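Local structure of MHC class I antigen (Ctenopharyngodon idella, 5H5Z) at residues A[22-27]-A[32-37]. The protein probably presents peptides to T cells, as a bony fish MHC class I heavy chain paired with beta-2-microglobulin. Numbering follows the deposited sequence.
Sequences TAVGMV and FMYFDS
A23 and F35 form a hydrogen-bonded antiparallel pair. A23 N donates to F35 O at 2.8 Å, nearly straight at 172°. F35 N returns a bond to A23 O at 2.9 Å. Further along, G25 N donates to M33 O at 3.2 Å. G25 O takes F32 N at 2.8 Å and, weakly, M33 N. F32 and M33 thus both face G25, a classic beta bulge.

A23, M33 and F35 point to one face of the sheet. The M33 chain bends at chi2 and chi3 and folds back over the glycine, bringing CE to 3.2 Å from G25 N, a tight contact. G25 has no side chain to block this methyl. The F32 ring sits obliquely against the backbone of G25 and M26, and V27 CG2 touches its CD1 and CE1. With chi1 at 78°, F32 CG lies between the backbone N and the carbonyl carbon, and the ring turns back along 22-27, with CD1 3.4 Å from G25 O.

T22, V24, Y34 and D36 line the opposite face. T22 CG2 packs obliquely on the Y34 ring, 3.6 Å from CE1, while V24 CG2 meets the ring edge. Y34 OH donates to D36 OD2 at 2.6 Å, on the anti lone pair of that oxygen. A water donates to both T22 OG1 and Y34 OH, bridging the strands.

Strand 3-13 continues the sheet beyond 22-27. M33 touches W58 and F35 touches L65, both of helix 55-82. L55 of the beta-2-microglobulin chain packs on T22 and V24. This hairpin therefore belongs to the floor of the class I peptide-binding platform, with helix 55-82 over the A23, M33 and F35 face and beta-2-microglobulin under the T22, V24 and Y34 face. The bonds to D36 and the water hold Y34 OH near that subunit interface, and the short bond to D36 would probably polarise the phenol.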
loop_
_atom_site.group_PDB
_atom_site.type_symbol
_atom_site.label_atom_id
_atom_site.label_comp_id
_atom_site.label_asym_id
_atom_site.label_seq_id
_atom_site.Cartn_x
_atom_site.Cartn_y
_atom_site.Cartn_z
ATOM N N THR A 22 -12.346 -10.032 3.954
ATOM C CA THR A 22 -10.928 -9.908 4.281
ATOM C C THR A 22 -10.733 -8.679 5.169
ATOM O O THR A 22 -11.292 -7.616 4.900
ATOM C CB THR A 22 -10.060 -9.759 3.007
ATOM O OG1 THR A 22 -10.305 -10.857 2.120
ATOM C CG2 THR A 22 -8.570 -9.722 3.353
ATOM N N ALA A 23 -9.949 -8.824 6.234
ATOM C CA ALA A 23 -9.604 -7.688 7.075
ATOM C C ALA A 23 -8.091 -7.605 7.222
ATOM O O ALA A 23 -7.428 -8.621 7.447
ATOM C CB ALA A 23 -10.263 -7.816 8.443
ATOM N N VAL A 24 -7.557 -6.396 7.068
ATOM C CA VAL A 24 -6.139 -6.114 7.328
ATOM C C VAL A 24 -6.022 -4.977 8.352
ATOM O O VAL A 24 -6.720 -3.967 8.254
ATOM C CB VAL A 24 -5.387 -5.761 6.016
ATOM C CG1 VAL A 24 -4.006 -5.175 6.293
ATOM C CG2 VAL A 24 -5.283 -6.985 5.111
ATOM N N GLY A 25 -5.148 -5.146 9.343
ATOM C CA GLY A 25 -4.874 -4.077 10.291
ATOM C C GLY A 25 -3.453 -3.588 10.131
ATOM O O GLY A 25 -2.549 -4.384 9.873
ATOM N N MET A 26 -3.267 -2.280 10.285
ATOM C CA MET A 26 -1.987 -1.630 10.033
ATOM C C MET A 26 -1.636 -0.636 11.132
ATOM O O MET A 26 -2.507 0.081 11.633
ATOM C CB MET A 26 -2.034 -0.881 8.694
ATOM C CG MET A 26 -2.171 -1.765 7.466
ATOM S SD MET A 26 -2.536 -0.777 6.007
ATOM C CE MET A 26 -4.298 -0.503 6.201
ATOM N N VAL A 27 -0.358 -0.599 11.503
ATOM C CA VAL A 27 0.179 0.506 12.282
ATOM C C VAL A 27 1.192 1.222 11.399
ATOM O O VAL A 27 2.090 0.580 10.840
ATOM C CB VAL A 27 0.792 0.022 13.615
ATOM C CG1 VAL A 27 1.535 1.145 14.341
ATOM C CG2 VAL A 27 -0.311 -0.518 14.502
ATOM N N PHE A 32 -0.034 -5.519 10.455
ATOM C CA PHE A 32 0.304 -6.345 11.617
ATOM C C PHE A 32 -0.713 -7.469 11.867
ATOM O O PHE A 32 -0.463 -8.357 12.680
ATOM C CB PHE A 32 0.495 -5.476 12.875
ATOM C CG PHE A 32 -0.798 -5.023 13.510
ATOM C CD1 PHE A 32 -1.462 -3.895 13.039
ATOM C CD2 PHE A 32 -1.348 -5.723 14.586
ATOM C CE1 PHE A 32 -2.654 -3.475 13.612
ATOM C CE2 PHE A 32 -2.544 -5.308 15.170
ATOM C CZ PHE A 32 -3.199 -4.183 14.683
ATOM N N MET A 33 -1.844 -7.430 11.161
ATOM C CA MET A 33 -2.938 -8.386 11.370
ATOM C C MET A 33 -3.575 -8.769 10.039
ATOM O O MET A 33 -3.675 -7.932 9.137
ATOM C CB MET A 33 -3.986 -7.769 12.306
ATOM C CG MET A 33 -5.229 -8.611 12.570
ATOM S SD MET A 33 -6.460 -8.492 11.259
ATOM C CE MET A 33 -6.989 -6.804 11.417
ATOM N N TYR A 34 -4.014 -10.024 9.935
ATOM C CA TYR A 34 -4.811 -10.498 8.800
ATOM C C TYR A 34 -5.987 -11.362 9.277
ATOM O O TYR A 34 -5.851 -12.114 10.237
ATOM C CB TYR A 34 -3.941 -11.310 7.841
ATOM C CG TYR A 34 -4.706 -11.858 6.660
ATOM C CD1 TYR A 34 -4.996 -11.045 5.568
ATOM C CD2 TYR A 34 -5.155 -13.180 6.640
ATOM C CE1 TYR A 34 -5.695 -11.531 4.479
ATOM C CE2 TYR A 34 -5.859 -13.676 5.553
ATOM C CZ TYR A 34 -6.123 -12.843 4.476
ATOM O OH TYR A 34 -6.814 -13.310 3.392
ATOM N N PHE A 35 -7.126 -11.254 8.592
ATOM C CA PHE A 35 -8.265 -12.154 8.788
ATOM C C PHE A 35 -8.969 -12.362 7.459
ATOM O O PHE A 35 -9.121 -11.422 6.680
ATOM C CB PHE A 35 -9.257 -11.561 9.800
ATOM C CG PHE A 35 -10.518 -12.381 10.001
ATOM C CD1 PHE A 35 -11.616 -12.230 9.151
ATOM C CD2 PHE A 35 -10.621 -13.282 11.056
ATOM C CE1 PHE A 35 -12.779 -12.977 9.337
ATOM C CE2 PHE A 35 -11.780 -14.024 11.254
ATOM C CZ PHE A 35 -12.863 -13.876 10.396
ATOM N N ASP A 36 -9.400 -13.593 7.203
ATOM C CA ASP A 36 -10.366 -13.824 6.137
ATOM C C ASP A 36 -11.408 -14.879 6.493
ATOM O O ASP A 36 -11.232 -15.649 7.442
ATOM C CB ASP A 36 -9.700 -14.049 4.757
ATOM C CG ASP A 36 -9.087 -15.434 4.591
ATOM O OD1 ASP A 36 -9.687 -16.439 5.024
ATOM O OD2 ASP A 36 -8.003 -15.516 3.973
ATOM N N SER A 37 -12.500 -14.893 5.730
ATOM C CA SER A 37 -13.637 -15.764 6.016
ATOM C C SER A 37 -13.444 -17.218 5.559
ATOM O O SER A 37 -14.297 -18.074 5.824
ATOM C CB SER A 37 -14.924 -15.171 5.434
ATOM O OG SER A 37 -14.768 -14.883 4.057
HETATM O O HOH W 1 -8.091 -12.094 1.058
#